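Local coordinates for protein histone-lysine N-methyltransferase family member SUVH9 (Arabidopsis thaliana, PDB 4NJ5) that takes part in gene silencing, probably binding methylated DNA and recruiting RNA polymerase V to chromatin, and lacks histone methyltransferase activity of its own, at residues K18-Y23 / D82-R87; M62-R67 / L90-L95; A283-P288 / I387-G392. All coordinates share one frame; numbering follows the deposited sequence.

How the contacts relate
Contacts 1 and 2 are neighbours, their centres about 10 Å apart, and both join the N-terminal helical part of the chain to the SRA domain. Strand 83-84 of contact 1 runs on into helix 87-92 of contact 2, and the two touch directly: F84 CE1 lies 3.6 Å from L95 CD1, and Y23 CD1 3.7 Å from V92 CG2. Contact 3 is separate, tying the pre-SET region to the SET domain; its centre is about 31 Å from that of contact 1 and about 41 Å from that of contact 2, on the opposite side of the chain's centre from contact 2. All three lie away from the triangular cluster of three zinc ions in the pre-SET region.

Contact 1 (K18-Y23 / D82-R87); sequences KTRMIY and DIFFFR
The guanidinium of R20 is nearly parallel to the ring of F84, the two planes 15° apart, with the CE2 corner of the ring over one guanidinium face. This corner is offset toward the rim of the group, F84 CE2 lying 3.3 Å from R20 NH1. At the guanidinium edge, in its plane, are the carbonyl oxygen of I83 and a water. R20 grips that oxygen end-on with both terminal nitrogens: NH2 to I83 O is 2.8 Å and NH1 to I83 O 3.0 Å, each bond somewhat bent. The R20 side chain bends at chi3 (68°), which brings NE round beside CB instead of anti to it. A salt bridge from R20 NH2 to E89 adds a further hold on the group. D82 OD2 stays 5.2 Å from R20 NH1; the in-plane water spans the gap, with a weak bond on the carboxylate side, while D82 itself pairs with R13. One helical turn beyond R20, the Y23 hydroxyl approaches F86, with Y23 OH 4.1 Å from F86 CB. Helix 8-35 thus packs on the short strand 83-84, which pairs antiparallel with strand 190-206 in the mixed sheet of the SRA domain.

Contact 2 (M62-R67 / L90-L95); sequences MLWMNR and LCVMGL
M65 N donates to V92 O at 3.0 Å in an almost straight bond, 177° at the hydrogen, and N66 ND2 reaches G94 O over the same distance. The second bond lies in the carbonyl plane on a lone pair of G94 O, close to the plane of the N66 amide; the other end of that amide, OD1, accepts from I71 N. CG of N66, anti to its backbone N (chi1 -170°), carries the amide whose ND2 meets G94 O. These bonds gather at the end of helix 87-92, which closes in a Schellman motif with G94, at positive phi, as the C-prime residue: L95 N returns to L90 O and G94 N to C91 O. The backbones approach closely here, M65 O lying 3.3 Å from G94 CA, and N66 CB is 3.7 Å from G94 CA. Beside this turn the W64 indole presents one face to the helix end. V92 CA stands over the five-membered ring, 4.1 Å from its centroid and 10° off the normal, while C91 CB lies over the six-membered ring, 4.2 Å from that centroid, both as CH-pi contacts. V92 CG2 comes within 3.8 Å of W64 NE1, whose N-H is bonded to G55 O of helix 46-60. M65 SD packs 4.3 Å from M93 CG.

Contact 3 (A283-P288 / I387-G392); sequences AQTSFP and ICEYAG
The extended side chain of E389 reaches loop 283-288, crossing that of Q284 at about a right angle, with carboxylate and amide planes 78° apart. This joins the pre-SET region to the SET domain, at strand 386-389 on the margin of a four-stranded mixed sheet. CG of E389 is anti to the backbone N (chi1 -175°) and the chain is extended beyond it, so that the carboxylate reaches T285 N. T285 N donates to E389 OE2 at 3.0 Å, approaching from above the carboxylate plane, 58° out of it. OE2 also forms a salt bridge with R485 of strand 485-490, so this buried oxygen is held from both the loop and the neighbouring strand; the arginine probably helps stabilise the negative charge. The other oxygen, E389 OE1, is bridged to Q284 OE1 by a water. T285 OG1 accepts from G392 N at 3.1 Å. A391 CB packs against the loop backbone, 3.6 Å from T285 N. One residue further along the loop, S286 N donates to G392 O at 3.0 Å, and T285 CA makes a CA-H...O contact to the same G392 O at 3.3 Å.

Contact 1 (K18-Y23 / D82-R87)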
ATOM      1  N   LYS A  18      -0.931   3.715  12.820  1.00 22.86           N
ATOM      2  CA  LYS A  18      -2.181   3.285  13.450  1.00 24.14           C
ATOM      3  C   LYS A  18      -3.414   3.957  12.831  1.00 23.48           C
ATOM      4  O   LYS A  18      -4.455   3.315  12.618  1.00 22.07           O
ATOM      5  CB  LYS A  18      -2.144   3.552  14.958  1.00 36.83           C
ATOM      6  CG  LYS A  18      -1.209   2.638  15.736  1.00 41.75           C
ATOM      7  CD  LYS A  18      -1.729   1.210  15.746  1.00 49.91           C
ATOM      8  CE  LYS A  18      -0.769   0.269  16.459  1.00 57.41           C
ATOM      9  NZ  LYS A  18      -0.572   0.637  17.892  1.00 63.24           N
ATOM     10  N   THR A  19      -3.292   5.248  12.538  1.00 22.23           N
ATOM     11  CA  THR A  19      -4.405   5.980  11.953  1.00 21.75           C
ATOM     12  C   THR A  19      -4.784   5.395  10.600  1.00 20.58           C
ATOM     13  O   THR A  19      -5.965   5.179  10.316  1.00 20.51           O
ATOM     14  CB  THR A  19      -4.095   7.482  11.786  1.00 21.86           C
ATOM     15  OG1 THR A  19      -3.720   8.043  13.050  1.00 23.26           O
ATOM     16  CG2 THR A  19      -5.320   8.212  11.253  1.00 21.61           C
ATOM     17  N   ARG A  20      -3.784   5.132   9.766  1.00 20.18           N
ATOM     18  CA  ARG A  20      -4.047   4.594   8.438  1.00 21.28           C
ATOM     19  C   ARG A  20      -4.646   3.193   8.515  1.00 21.59           C
ATOM     20  O   ARG A  20      -5.545   2.844   7.734  1.00 20.74           O
ATOM     21  CB  ARG A  20      -2.788   4.626   7.567  1.00 18.77           C
ATOM     22  CG  ARG A  20      -2.307   6.045   7.262  1.00 18.68           C
ATOM     23  CD  ARG A  20      -1.419   6.104   6.026  1.00 18.34           C
ATOM     24  NE  ARG A  20      -2.157   5.809   4.799  1.00 25.94           N
ATOM     25  CZ  ARG A  20      -1.667   5.980   3.574  1.00 23.89           C
ATOM     26  NH1 ARG A  20      -0.439   6.454   3.409  1.00 21.44           N
ATOM     27  NH2 ARG A  20      -2.407   5.686   2.514  1.00 17.50           N
ATOM     28  N   MET A  21      -4.164   2.401   9.470  1.00 20.80           N
ATOM     29  CA  MET A  21      -4.726   1.068   9.686  1.00 21.37           C
ATOM     30  C   MET A  21      -6.212   1.138  10.037  1.00 22.25           C
ATOM     31  O   MET A  21      -7.033   0.372   9.505  1.00 20.57           O
ATOM     32  CB  MET A  21      -3.961   0.331  10.780  1.00 22.55           C
ATOM     33  CG  MET A  21      -2.953  -0.667  10.259  1.00 21.44           C
ATOM     34  SD  MET A  21      -2.381  -1.740  11.586  1.00 26.57           S
ATOM     35  CE  MET A  21      -1.438  -0.567  12.556  1.00 27.34           C
ATOM     36  N   ILE A  22      -6.554   2.065  10.928  1.00 21.03           N
ATOM     37  CA  ILE A  22      -7.952   2.285  11.279  1.00 21.71           C
ATOM     38  C   ILE A  22      -8.771   2.707  10.063  1.00 23.48           C
ATOM     39  O   ILE A  22      -9.833   2.141   9.796  1.00 21.70           O
ATOM     40  CB  ILE A  22      -8.108   3.339  12.389  1.00 25.38           C
ATOM     41  CG1 ILE A  22      -7.621   2.780  13.728  1.00 28.10           C
ATOM     42  CG2 ILE A  22      -9.561   3.779  12.508  1.00 24.99           C
ATOM     43  CD1 ILE A  22      -7.832   3.726  14.895  1.00 27.52           C
ATOM     44  N   TYR A  23      -8.271   3.691   9.319  1.00 20.57           N
ATOM     45  CA  TYR A  23      -8.999   4.194   8.155  1.00 21.43           C
ATOM     46  C   TYR A  23      -9.309   3.092   7.135  1.00 20.14           C
ATOM     47  O   TYR A  23     -10.473   2.876   6.774  1.00 20.77           O
ATOM     48  CB  TYR A  23      -8.245   5.351   7.491  1.00 20.82           C
ATOM     49  CG  TYR A  23      -8.953   5.911   6.277  1.00 20.16           C
ATOM     50  CD1 TYR A  23     -10.013   6.800   6.413  1.00 20.63           C
ATOM     51  CD2 TYR A  23      -8.561   5.549   4.998  1.00 19.26           C
ATOM     52  CE1 TYR A  23     -10.663   7.310   5.306  1.00 20.26           C
ATOM     53  CE2 TYR A  23      -9.208   6.052   3.884  1.00 20.12           C
ATOM     54  CZ  TYR A  23     -10.256   6.932   4.044  1.00 19.83           C
ATOM     55  OH  TYR A  23     -10.895   7.432   2.935  1.00 20.03           O
ATOM     56  N   ASP A  82       4.661   9.370   0.634  1.00 20.57           N
ATOM     57  CA  ASP A  82       3.487   8.638   1.088  1.00 19.69           C
ATOM     58  C   ASP A  82       2.394   8.748   0.035  1.00 18.99           C
ATOM     59  O   ASP A  82       2.178   9.818  -0.534  1.00 18.83           O
ATOM     60  CB  ASP A  82       2.983   9.172   2.429  1.00 24.33           C
ATOM     61  CG  ASP A  82       3.889   8.799   3.584  1.00 27.64           C
ATOM     62  OD1 ASP A  82       4.782   7.947   3.388  1.00 31.62           O
ATOM     63  OD2 ASP A  82       3.703   9.349   4.691  1.00 27.87           O
ATOM     64  N   ILE A  83       1.724   7.631  -0.236  1.00 23.65           N
ATOM     65  CA  ILE A  83       0.651   7.603  -1.222  1.00 20.67           C
ATOM     66  C   ILE A  83      -0.713   7.443  -0.566  1.00 21.21           C
ATOM     67  O   ILE A  83      -0.840   6.848   0.507  1.00 17.74           O
ATOM     68  CB  ILE A  83       0.839   6.476  -2.253  1.00 19.23           C
ATOM     69  CG1 ILE A  83       0.964   5.123  -1.546  1.00 19.26           C
ATOM     70  CG2 ILE A  83       2.047   6.758  -3.133  1.00 19.98           C
ATOM     71  CD1 ILE A  83       0.960   3.938  -2.487  1.00 20.03           C
ATOM     72  N   PHE A  84      -1.727   7.985  -1.232  1.00 17.69           N
ATOM     73  CA  PHE A  84      -3.103   7.941  -0.757  1.00 17.44           C
ATOM     74  C   PHE A  84      -4.022   7.708  -1.949  1.00 21.93           C
ATOM     75  O   PHE A  84      -3.670   8.037  -3.081  1.00 20.37           O
ATOM     76  CB  PHE A  84      -3.452   9.249  -0.045  1.00 17.18           C
ATOM     77  CG  PHE A  84      -2.524   9.576   1.086  1.00 19.19           C
ATOM     78  CD1 PHE A  84      -1.370  10.309   0.864  1.00 17.33           C
ATOM     79  CD2 PHE A  84      -2.792   9.131   2.369  1.00 21.05           C
ATOM     80  CE1 PHE A  84      -0.506  10.595   1.902  1.00 21.36           C
ATOM     81  CE2 PHE A  84      -1.935   9.418   3.413  1.00 18.34           C
ATOM     82  CZ  PHE A  84      -0.790  10.150   3.178  1.00 17.75           C
ATOM     83  N   PHE A  85      -5.201   7.144  -1.702  1.00 24.17           N
ATOM     84  CA  PHE A  85      -6.084   6.751  -2.799  1.00 24.08           C
ATOM     85  C   PHE A  85      -7.371   7.565  -2.888  1.00 19.31           C
ATOM     86  O   PHE A  85      -8.101   7.472  -3.871  1.00 20.20           O
ATOM     87  CB  PHE A  85      -6.415   5.265  -2.700  1.00 21.23           C
ATOM     88  CG  PHE A  85      -5.207   4.382  -2.710  1.00 21.40           C
ATOM     89  CD1 PHE A  85      -4.429   4.268  -3.851  1.00 21.98           C
ATOM     90  CD2 PHE A  85      -4.846   3.663  -1.581  1.00 24.80           C
ATOM     91  CE1 PHE A  85      -3.312   3.453  -3.868  1.00 26.38           C
ATOM     92  CE2 PHE A  85      -3.732   2.842  -1.590  1.00 26.25           C
ATOM     93  CZ  PHE A  85      -2.962   2.737  -2.736  1.00 28.10           C
ATOM     94  N   PHE A  86      -7.646   8.356  -1.859  1.00 19.75           N
ATOM     95  CA  PHE A  86      -8.868   9.143  -1.819  1.00 19.79           C
ATOM     96  C   PHE A  86      -8.599  10.537  -1.273  1.00 25.70           C
ATOM     97  O   PHE A  86      -7.703  10.728  -0.447  1.00 28.07           O
ATOM     98  CB  PHE A  86      -9.925   8.451  -0.952  1.00 19.64           C
ATOM     99  CG  PHE A  86     -10.252   7.048  -1.384  1.00 20.20           C
ATOM    100  CD1 PHE A  86      -9.656   5.961  -0.760  1.00 19.80           C
ATOM    101  CD2 PHE A  86     -11.163   6.812  -2.405  1.00 21.36           C
ATOM    102  CE1 PHE A  86      -9.958   4.667  -1.147  1.00 20.45           C
ATOM    103  CE2 PHE A  86     -11.471   5.515  -2.797  1.00 22.13           C
ATOM    104  CZ  PHE A  86     -10.866   4.442  -2.166  1.00 21.64           C
ATOM    105  N   ARG A  87      -9.380  11.509  -1.733  1.00 21.30           N
ATOM    106  CA  ARG A  87      -9.272  12.871  -1.231  1.00 19.17           C
ATOM    107  C   ARG A  87      -9.543  12.951   0.267  1.00 19.22           C
ATOM    108  O   ARG A  87      -8.826  13.617   0.995  1.00 19.61           O
ATOM    109  CB  ARG A  87     -10.229  13.794  -1.982  1.00 21.23           C
ATOM    110  CG  ARG A  87      -9.905  13.995  -3.440  1.00 27.15           C
ATOM    111  CD  ARG A  87      -8.649  14.813  -3.612  1.00 35.98           C
ATOM    112  NE  ARG A  87      -8.879  16.035  -4.375  1.00 45.98           N
ATOM    113  CZ  ARG A  87      -9.014  17.237  -3.829  1.00 49.44           C
ATOM    114  NH1 ARG A  87      -9.223  18.301  -4.590  1.00 52.54           N
ATOM    115  NH2 ARG A  87      -8.935  17.370  -2.518  1.00 48.34           N
TER
HETATM  116  O   HOH W   1       2.338   5.708   1.761  1.00 26.20           O
HETATM  117  O   HOH W   2       1.547   7.322   5.597  1.00 32.85           O

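Contact 2 (M62-R67 / L90-L95)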
ATOM      1  N   MET A  62     -13.044  11.921  16.728  1.00 36.44           N
ATOM      2  CA  MET A  62     -11.842  12.701  17.008  1.00 37.31           C
ATOM      3  C   MET A  62     -10.566  11.945  16.640  1.00 36.03           C
ATOM      4  O   MET A  62      -9.597  11.957  17.403  1.00 36.34           O
ATOM      5  CB  MET A  62     -11.797  13.113  18.483  1.00 49.62           C
ATOM      6  CG  MET A  62     -13.059  13.804  18.983  1.00 54.02           C
ATOM      7  SD  MET A  62     -13.294  15.443  18.266  1.00 80.72           S
ATOM      8  CE  MET A  62     -14.721  15.154  17.215  1.00 62.21           C
ATOM      9  N   LEU A  63     -10.564  11.294  15.479  1.00 29.47           N
ATOM     10  CA  LEU A  63      -9.414  10.496  15.070  1.00 28.11           C
ATOM     11  C   LEU A  63      -8.575  11.135  13.964  1.00 29.84           C
ATOM     12  O   LEU A  63      -7.517  10.619  13.607  1.00 33.53           O
ATOM     13  CB  LEU A  63      -9.853   9.090  14.659  1.00 31.05           C
ATOM     14  CG  LEU A  63     -10.442   8.244  15.788  1.00 31.97           C
ATOM     15  CD1 LEU A  63     -10.809   6.866  15.272  1.00 30.97           C
ATOM     16  CD2 LEU A  63      -9.467   8.146  16.950  1.00 33.53           C
ATOM     17  N   TRP A  64      -9.044  12.255  13.427  1.00 26.44           N
ATOM     18  CA  TRP A  64      -8.289  12.974  12.410  1.00 25.85           C
ATOM     19  C   TRP A  64      -7.042  13.620  12.992  1.00 25.76           C
ATOM     20  O   TRP A  64      -6.999  13.960  14.173  1.00 27.96           O
ATOM     21  CB  TRP A  64      -9.145  14.065  11.767  1.00 31.67           C
ATOM     22  CG  TRP A  64     -10.192  13.563  10.835  1.00 37.53           C
ATOM     23  CD1 TRP A  64     -10.636  12.279  10.709  1.00 39.04           C
ATOM     24  CD2 TRP A  64     -10.926  14.337   9.882  1.00 39.39           C
ATOM     25  NE1 TRP A  64     -11.607  12.208   9.741  1.00 37.28           N
ATOM     26  CE2 TRP A  64     -11.802  13.459   9.217  1.00 38.76           C
ATOM     27  CE3 TRP A  64     -10.930  15.690   9.531  1.00 41.59           C
ATOM     28  CZ2 TRP A  64     -12.674  13.888   8.220  1.00 41.70           C
ATOM     29  CZ3 TRP A  64     -11.795  16.115   8.542  1.00 43.94           C
ATOM     30  CH2 TRP A  64     -12.655  15.218   7.897  1.00 43.34           C
ATOM     31  N   MET A  65      -6.029  13.792  12.151  1.00 26.99           N
ATOM     32  CA  MET A  65      -4.852  14.569  12.514  1.00 27.11           C
ATOM     33  C   MET A  65      -5.049  15.979  11.983  1.00 25.41           C
ATOM     34  O   MET A  65      -5.794  16.171  11.024  1.00 25.19           O
ATOM     35  CB  MET A  65      -3.603  13.959  11.884  1.00 26.91           C
ATOM     36  CG  MET A  65      -3.398  12.491  12.196  1.00 29.44           C
ATOM     37  SD  MET A  65      -1.988  11.838  11.294  1.00 42.74           S
ATOM     38  CE  MET A  65      -0.704  12.955  11.854  1.00 46.48           C
ATOM     39  N   ASN A  66      -4.380  16.955  12.597  1.00 26.70           N
ATOM     40  CA  ASN A  66      -4.472  18.352  12.170  1.00 29.55           C
ATOM     41  C   ASN A  66      -5.926  18.771  11.953  1.00 29.08           C
ATOM     42  O   ASN A  66      -6.284  19.301  10.902  1.00 26.43           O
ATOM     43  CB  ASN A  66      -3.651  18.571  10.894  1.00 32.69           C
ATOM     44  CG  ASN A  66      -3.498  20.039  10.531  1.00 35.16           C
ATOM     45  OD1 ASN A  66      -3.433  20.906  11.402  1.00 40.20           O
ATOM     46  ND2 ASN A  66      -3.446  20.323   9.236  1.00 34.10           N
ATOM     47  N   ARG A  67      -6.763  18.491  12.945  1.00 34.32           N
ATOM     48  CA  ARG A  67      -8.193  18.760  12.851  1.00 41.63           C
ATOM     49  C   ARG A  67      -8.477  20.253  12.722  1.00 45.44           C
ATOM     50  O   ARG A  67      -9.346  20.665  11.953  1.00 45.47           O
ATOM     51  CB  ARG A  67      -8.916  18.191  14.075  1.00 47.99           C
ATOM     52  CG  ARG A  67     -10.382  18.583  14.184  1.00 53.14           C
ATOM     53  CD  ARG A  67     -11.218  17.939  13.094  1.00 56.20           C
ATOM     54  NE  ARG A  67     -12.646  18.086  13.358  1.00 62.37           N
ATOM     55  CZ  ARG A  67     -13.340  17.289  14.165  1.00 67.54           C
ATOM     56  NH1 ARG A  67     -14.636  17.494  14.350  1.00 69.06           N
ATOM     57  NH2 ARG A  67     -12.735  16.287  14.789  1.00 69.36           N
ATOM     58  N   LEU A  90      -6.837  12.254   2.642  1.00 29.29           N
ATOM     59  CA  LEU A  90      -5.944  13.383   2.885  1.00 27.20           C
ATOM     60  C   LEU A  90      -6.420  14.229   4.060  1.00 27.31           C
ATOM     61  O   LEU A  90      -5.609  14.819   4.774  1.00 26.93           O
ATOM     62  CB  LEU A  90      -5.833  14.254   1.635  1.00 17.87           C
ATOM     63  CG  LEU A  90      -5.304  13.544   0.390  1.00 18.87           C
ATOM     64  CD1 LEU A  90      -5.327  14.479  -0.811  1.00 18.57           C
ATOM     65  CD2 LEU A  90      -3.899  13.018   0.635  1.00 17.27           C
ATOM     66  N   CYS A  91      -7.734  14.291   4.249  1.00 28.20           N
ATOM     67  CA  CYS A  91      -8.306  15.019   5.373  1.00 28.33           C
ATOM     68  C   CYS A  91      -8.009  14.271   6.660  1.00 29.06           C
ATOM     69  O   CYS A  91      -7.661  14.877   7.678  1.00 35.99           O
ATOM     70  CB  CYS A  91      -9.819  15.185   5.212  1.00 24.33           C
ATOM     71  SG  CYS A  91     -10.324  15.979   3.684  1.00 35.06           S
ATOM     72  N   VAL A  92      -8.155  12.949   6.611  1.00 20.98           N
ATOM     73  CA  VAL A  92      -7.843  12.113   7.768  1.00 26.44           C
ATOM     74  C   VAL A  92      -6.406  12.334   8.247  1.00 25.91           C
ATOM     75  O   VAL A  92      -6.153  12.435   9.447  1.00 23.83           O
ATOM     76  CB  VAL A  92      -8.071  10.616   7.469  1.00 26.46           C
ATOM     77  CG1 VAL A  92      -7.633   9.761   8.654  1.00 22.58           C
ATOM     78  CG2 VAL A  92      -9.536  10.362   7.128  1.00 27.01           C
ATOM     79  N   MET A  93      -5.472  12.434   7.304  1.00 19.67           N
ATOM     80  CA  MET A  93      -4.065  12.623   7.646  1.00 19.81           C
ATOM     81  C   MET A  93      -3.659  14.088   7.797  1.00 24.45           C
ATOM     82  O   MET A  93      -2.472  14.394   7.900  1.00 25.77           O
ATOM     83  CB  MET A  93      -3.160  11.930   6.626  1.00 28.86           C
ATOM     84  CG  MET A  93      -2.527  10.653   7.152  1.00 29.50           C
ATOM     85  SD  MET A  93      -3.750   9.572   7.914  1.00 34.87           S
ATOM     86  CE  MET A  93      -4.694   9.074   6.474  1.00 36.59           C
ATOM     87  N   GLY A  94      -4.639  14.987   7.803  1.00 24.59           N
ATOM     88  CA  GLY A  94      -4.377  16.399   8.031  1.00 25.70           C
ATOM     89  C   GLY A  94      -3.569  17.102   6.954  1.00 25.69           C
ATOM     90  O   GLY A  94      -3.051  18.198   7.177  1.00 25.59           O
ATOM     91  N   LEU A  95      -3.458  16.482   5.783  1.00 24.25           N
ATOM     92  CA  LEU A  95      -2.702  17.067   4.680  1.00 22.95           C
ATOM     93  C   LEU A  95      -3.497  18.140   3.946  1.00 19.58           C
ATOM     94  O   LEU A  95      -2.959  19.176   3.565  1.00 19.86           O
ATOM     95  CB  LEU A  95      -2.273  15.985   3.688  1.00 22.49           C
ATOM     96  CG  LEU A  95      -1.067  15.132   4.074  1.00 25.55           C
ATOM     97  CD1 LEU A  95      -1.026  13.864   3.234  1.00 27.06           C
ATOM     98  CD2 LEU A  95       0.225  15.926   3.923  1.00 24.83           C
TER

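Contact 3 (A283-P288 / I387-G392)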
ATOM      1  N   ALA A 283       8.369 -21.295  -8.324  1.00 28.94           N
ATOM      2  CA  ALA A 283       7.284 -20.344  -8.091  1.00 28.10           C
ATOM      3  C   ALA A 283       6.388 -20.723  -6.916  1.00 26.10           C
ATOM      4  O   ALA A 283       5.774 -19.859  -6.292  1.00 28.50           O
ATOM      5  CB  ALA A 283       6.458 -20.159  -9.356  1.00 18.67           C
ATOM      6  N   GLN A 284       6.310 -22.014  -6.623  1.00 18.18           N
ATOM      7  CA  GLN A 284       5.492 -22.494  -5.517  1.00 18.68           C
ATOM      8  C   GLN A 284       6.304 -23.451  -4.656  1.00 18.58           C
ATOM      9  O   GLN A 284       7.132 -24.197  -5.171  1.00 19.81           O
ATOM     10  CB  GLN A 284       4.242 -23.203  -6.039  1.00 25.21           C
ATOM     11  CG  GLN A 284       3.360 -22.351  -6.935  1.00 30.90           C
ATOM     12  CD  GLN A 284       2.037 -23.022  -7.241  1.00 40.35           C
ATOM     13  OE1 GLN A 284       1.188 -23.178  -6.360  1.00 42.81           O
ATOM     14  NE2 GLN A 284       1.858 -23.439  -8.489  1.00 42.02           N
ATOM     15  N   THR A 285       6.062 -23.426  -3.350  1.00 18.28           N
ATOM     16  CA  THR A 285       6.776 -24.297  -2.423  1.00 18.33           C
ATOM     17  C   THR A 285       6.619 -25.768  -2.795  1.00 21.52           C
ATOM     18  O   THR A 285       5.519 -26.230  -3.096  1.00 23.25           O
ATOM     19  CB  THR A 285       6.315 -24.073  -0.967  1.00 17.72           C
ATOM     20  OG1 THR A 285       6.983 -22.927  -0.427  1.00 17.74           O
ATOM     21  CG2 THR A 285       6.635 -25.287  -0.097  1.00 18.37           C
ATOM     22  N   SER A 286       7.734 -26.492  -2.796  1.00 23.31           N
ATOM     23  CA  SER A 286       7.709 -27.922  -3.068  1.00 23.35           C
ATOM     24  C   SER A 286       7.646 -28.730  -1.775  1.00 23.18           C
ATOM     25  O   SER A 286       8.570 -28.705  -0.962  1.00 22.68           O
ATOM     26  CB  SER A 286       8.924 -28.335  -3.896  1.00 21.28           C
ATOM     27  OG  SER A 286       8.985 -29.744  -4.025  1.00 24.95           O
ATOM     28  N   PHE A 287       6.540 -29.438  -1.589  1.00 21.44           N
ATOM     29  CA  PHE A 287       6.360 -30.290  -0.425  1.00 21.92           C
ATOM     30  C   PHE A 287       6.941 -31.671  -0.718  1.00 23.03           C
ATOM     31  O   PHE A 287       7.053 -32.054  -1.881  1.00 23.59           O
ATOM     32  CB  PHE A 287       4.877 -30.350  -0.041  1.00 22.15           C
ATOM     33  CG  PHE A 287       4.340 -29.040   0.474  1.00 21.24           C
ATOM     34  CD1 PHE A 287       4.701 -28.578   1.729  1.00 20.79           C
ATOM     35  CD2 PHE A 287       3.487 -28.264  -0.301  1.00 21.00           C
ATOM     36  CE1 PHE A 287       4.221 -27.370   2.207  1.00 20.10           C
ATOM     37  CE2 PHE A 287       2.998 -27.049   0.174  1.00 20.27           C
ATOM     38  CZ  PHE A 287       3.366 -26.604   1.428  1.00 19.81           C
ATOM     39  N   PRO A 288       7.346 -32.406   0.331  1.00 28.42           N
ATOM     40  CA  PRO A 288       7.985 -33.714   0.143  1.00 30.63           C
ATOM     41  C   PRO A 288       7.122 -34.677  -0.657  1.00 35.70           C
ATOM     42  O   PRO A 288       5.928 -34.793  -0.383  1.00 39.68           O
ATOM     43  CB  PRO A 288       8.175 -34.229   1.578  1.00 26.02           C
ATOM     44  CG  PRO A 288       7.312 -33.367   2.434  1.00 24.25           C
ATOM     45  CD  PRO A 288       7.276 -32.038   1.754  1.00 26.02           C
ATOM     46  N   ILE A 387       0.798 -10.371  -2.064  1.00 18.51           N
ATOM     47  CA  ILE A 387       1.936 -10.069  -2.918  1.00 23.00           C
ATOM     48  C   ILE A 387       2.384 -11.320  -3.672  1.00 24.75           C
ATOM     49  O   ILE A 387       2.284 -11.392  -4.897  1.00 26.65           O
ATOM     50  CB  ILE A 387       3.100  -9.468  -2.098  1.00 18.17           C
ATOM     51  CG1 ILE A 387       2.643  -8.174  -1.417  1.00 22.11           C
ATOM     52  CG2 ILE A 387       4.308  -9.207  -2.983  1.00 16.48           C
ATOM     53  CD1 ILE A 387       3.626  -7.620  -0.401  1.00 25.51           C
ATOM     54  N   CYS A 388       2.855 -12.311  -2.925  1.00 22.90           N
ATOM     55  CA  CYS A 388       3.354 -13.546  -3.504  1.00 22.43           C
ATOM     56  C   CYS A 388       3.536 -14.570  -2.399  1.00 23.96           C
ATOM     57  O   CYS A 388       3.477 -14.237  -1.213  1.00 22.17           O
ATOM     58  CB  CYS A 388       4.704 -13.308  -4.169  1.00 15.78           C
ATOM     59  SG  CYS A 388       5.976 -12.806  -2.990  1.00 21.67           S
ATOM     60  N   GLU A 389       3.770 -15.815  -2.799  1.00 17.55           N
ATOM     61  CA  GLU A 389       4.105 -16.877  -1.867  1.00 15.98           C
ATOM     62  C   GLU A 389       5.571 -16.726  -1.469  1.00 18.61           C
ATOM     63  O   GLU A 389       6.358 -16.121  -2.199  1.00 16.36           O
ATOM     64  CB  GLU A 389       3.871 -18.239  -2.537  1.00 19.09           C
ATOM     65  CG  GLU A 389       4.061 -19.455  -1.639  1.00 19.52           C
ATOM     66  CD  GLU A 389       3.649 -20.760  -2.313  1.00 22.65           C
ATOM     67  OE1 GLU A 389       2.991 -20.701  -3.375  1.00 21.14           O
ATOM     68  OE2 GLU A 389       3.981 -21.846  -1.782  1.00 20.36           O
ATOM     69  N   TYR A 390       5.926 -17.249  -0.299  1.00 23.52           N
ATOM     70  CA  TYR A 390       7.328 -17.421   0.070  1.00 23.20           C
ATOM     71  C   TYR A 390       7.713 -18.859  -0.270  1.00 21.00           C
ATOM     72  O   TYR A 390       7.481 -19.770   0.523  1.00 20.22           O
ATOM     73  CB  TYR A 390       7.545 -17.138   1.562  1.00 19.02           C
ATOM     74  CG  TYR A 390       8.992 -17.252   1.986  1.00 18.97           C
ATOM     75  CD1 TYR A 390       9.519 -18.463   2.421  1.00 19.42           C
ATOM     76  CD2 TYR A 390       9.838 -16.149   1.937  1.00 19.85           C
ATOM     77  CE1 TYR A 390      10.846 -18.574   2.797  1.00 23.10           C
ATOM     78  CE2 TYR A 390      11.165 -16.248   2.310  1.00 18.79           C
ATOM     79  CZ  TYR A 390      11.665 -17.464   2.739  1.00 24.79           C
ATOM     80  OH  TYR A 390      12.987 -17.570   3.117  1.00 27.97           O
ATOM     81  N   ALA A 391       8.293 -19.062  -1.450  1.00 17.76           N
ATOM     82  CA  ALA A 391       8.489 -20.411  -1.987  1.00 21.19           C
ATOM     83  C   ALA A 391       9.888 -21.001  -1.781  1.00 24.27           C
ATOM     84  O   ALA A 391      10.894 -20.414  -2.181  1.00 25.47           O
ATOM     85  CB  ALA A 391       8.105 -20.457  -3.465  1.00 18.41           C
ATOM     86  N   GLY A 392       9.932 -22.179  -1.168  1.00 23.20           N
ATOM     87  CA  GLY A 392      11.171 -22.907  -0.971  1.00 20.56           C
ATOM     88  C   GLY A 392      10.905 -24.398  -0.987  1.00 21.83           C
ATOM     89  O   GLY A 392       9.822 -24.836  -1.381  1.00 24.63           O
TER
HETATM   90  O   HOH W   3       0.638 -22.035  -4.238  1.00 18.87           O
HETATM   91  O   HOH W   4       4.859 -21.437   0.736  1.00 11.51           O